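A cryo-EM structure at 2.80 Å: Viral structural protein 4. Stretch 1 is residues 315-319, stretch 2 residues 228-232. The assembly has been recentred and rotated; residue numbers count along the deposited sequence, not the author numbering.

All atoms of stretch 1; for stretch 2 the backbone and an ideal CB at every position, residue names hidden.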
# COMPACT_ATOMS: atom_id res chain seq x y z
N LYS B 315 -11.38 -50.71 -23.55
CA LYS B 315 -10.28 -51.35 -22.84
C LYS B 315 -10.21 -50.81 -21.41
O LYS B 315 -10.37 -49.61 -21.20
CB LYS B 315 -8.95 -51.09 -23.56
CG LYS B 315 -7.77 -51.83 -23.00
CD LYS B 315 -6.53 -51.56 -23.82
CE LYS B 315 -5.33 -52.29 -23.25
NZ LYS B 315 -4.11 -52.02 -24.05
N ILE B 316 -9.99 -51.70 -20.44
CA ILE B 316 -9.71 -51.33 -19.06
C ILE B 316 -8.44 -52.04 -18.61
O ILE B 316 -8.35 -53.27 -18.70
CB ILE B 316 -10.86 -51.70 -18.09
CG1 ILE B 316 -12.10 -50.89 -18.38
CG2 ILE B 316 -10.48 -51.40 -16.66
CD1 ILE B 316 -13.30 -51.34 -17.59
N SER B 317 -7.48 -51.27 -18.12
CA SER B 317 -6.24 -51.80 -17.57
C SER B 317 -6.03 -51.23 -16.18
O SER B 317 -6.52 -50.14 -15.87
CB SER B 317 -5.05 -51.45 -18.46
OG SER B 317 -5.21 -52.01 -19.76
N PRO B 318 -5.31 -51.94 -15.31
CA PRO B 318 -4.91 -51.34 -14.03
C PRO B 318 -3.89 -50.24 -14.24
O PRO B 318 -2.99 -50.35 -15.08
CB PRO B 318 -4.31 -52.52 -13.26
CG PRO B 318 -4.89 -53.71 -13.89
CD PRO B 318 -5.03 -53.38 -15.33
N HIS B 319 -4.03 -49.16 -13.48
CA HIS B 319 -3.19 -47.99 -13.65
C HIS B 319 -2.95 -47.39 -12.28
O HIS B 319 -3.64 -47.72 -11.31
CB HIS B 319 -3.85 -46.99 -14.61
CG HIS B 319 -2.94 -45.90 -15.06
ND1 HIS B 319 -1.98 -46.09 -16.03
CD2 HIS B 319 -2.82 -44.61 -14.66
CE1 HIS B 319 -1.32 -44.96 -16.22
NE2 HIS B 319 -1.81 -44.05 -15.39
N UNK B 228 7.13 -57.52 -13.55
CA UNK B 228 5.98 -58.03 -14.29
C UNK B 228 4.79 -57.11 -14.08
O UNK B 228 4.41 -56.82 -12.94
CB UNK B 228 5.64 -59.46 -13.86
N UNK B 229 4.19 -56.66 -15.18
CA UNK B 229 2.93 -55.94 -15.17
C UNK B 229 1.84 -56.86 -15.70
O UNK B 229 1.73 -57.08 -16.90
CB UNK B 229 3.02 -54.66 -16.00
N UNK B 230 1.03 -57.38 -14.78
CA UNK B 230 -0.05 -58.31 -15.12
C UNK B 230 -1.22 -57.51 -15.68
O UNK B 230 -1.90 -56.78 -14.95
CB UNK B 230 -0.48 -59.13 -13.90
N UNK B 231 -1.49 -57.68 -16.97
CA UNK B 231 -2.61 -57.04 -17.64
C UNK B 231 -3.37 -58.08 -18.44
O UNK B 231 -3.81 -57.84 -19.57
CB UNK B 231 -2.14 -55.90 -18.54
N UNK B 232 -3.52 -59.27 -17.88
CA UNK B 232 -4.19 -60.36 -18.55
C UNK B 232 -5.65 -60.51 -18.16
O UNK B 232 -6.37 -61.28 -18.79
CB UNK B 232 -3.45 -61.67 -18.26

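Stretch 1 runs as an extended strand past stretch 2, and the CA atoms nearest each other are those of Ser317 and position 231, 6.4 Å apart. No hydrogen bond joins the two main chains; every close contact involves a side chain, and the area buried is modest, 182 Å² over both sides.

Position 228 lies in strand conformation (phi/psi -117/127), and nothing of stretch 1 comes within 5.5 Å of its ideal CB. Stretch 1 therefore sets no preference here, although a beta-branched residue would suit the backbone. The residue is Ile228, with chi1 and chi2 both m; it makes no contact with stretch 1.

At position 229 the backbone is still extended and CA-to-CB points sideways, again with no atom of stretch 1 within 5.5 Å of the ideal CB. A small side chain would stop short, whereas a long one could cross the gap to Pro318 and its carbonyl oxygen. An aromatic ring, a long aliphatic chain, or a lysine or arginine able to donate to that oxygen would all be reasonable. The residue is Phe229. With chi1 t, the end of the side chain comes nearer stretch 1, and Phe229 CZ lies 3.5 Å from Pro318 O. The oxygen sits at the ring edge, near the ring plane, where the slightly positive C-H rim can accommodate a carbonyl.

Position 230 also directs CA-to-CB sideways, with no part of stretch 1 near its ideal CB, so many polar or small residues would fit. Asn230 instead serves its own stretch, its side chain accepting hydrogen bonds from 232. Its main chain comes nearer the other strand, with Asn230 O 4.4 Å from Pro318 CG.

Position 231 has the most to meet. CA-to-CB points sideways, but the ideal CB is 5.0 Å from Pro318 CD and 5.1 Å from Ser317 OG, a hydroxyl that can donate or accept. A polar side chain of medium length would suit, such as asparagine, aspartate, glutamine or histidine; phi/psi of -131/39 is tolerated well by asparagine. The residue is Asn231, in the t rotamer. Asn231 ND2 donates to Ser317 OG at 3.0 Å, with an N-H...acceptor angle of 155°. Asn231 OD1 also lies 3.7 Å from Pro318 CD.

Position 232 lies in a loop (phi/psi -97/-10), out of reach of stretch 1; small or polar residues would be among many that fit. Thr232, in the p rotamer, donates from Thr232 OG1 to Asn230 OD1 at 2.7 Å, and Thr232 N makes a weak hydrogen bond to Asn230 OD1 at 3.3 Å.

Stretch 2 228-232: IFNNT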
# COMPACT_ATOMS: atom_id res chain seq x y z
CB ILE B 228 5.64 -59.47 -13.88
CG1 ILE B 228 6.81 -60.39 -14.21
CG2 ILE B 228 4.37 -59.95 -14.53
CD1 ILE B 228 7.15 -60.42 -15.67
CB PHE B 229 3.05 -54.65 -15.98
CG PHE B 229 1.75 -53.93 -16.15
CD1 PHE B 229 1.02 -53.52 -15.05
CD2 PHE B 229 1.30 -53.59 -17.41
CE1 PHE B 229 -0.16 -52.85 -15.22
CE2 PHE B 229 0.13 -52.91 -17.58
CZ PHE B 229 -0.61 -52.53 -16.48
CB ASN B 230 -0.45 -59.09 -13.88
CG ASN B 230 -1.39 -60.24 -14.18
OD1 ASN B 230 -1.75 -60.50 -15.32
ND2 ASN B 230 -1.81 -60.93 -13.13
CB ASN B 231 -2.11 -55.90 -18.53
CG ASN B 231 -3.22 -54.93 -18.92
OD1 ASN B 231 -4.37 -55.09 -18.53
ND2 ASN B 231 -2.86 -53.91 -19.69
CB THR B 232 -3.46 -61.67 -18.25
OG1 THR B 232 -3.49 -61.92 -16.84
CG2 THR B 232 -2.02 -61.57 -18.69
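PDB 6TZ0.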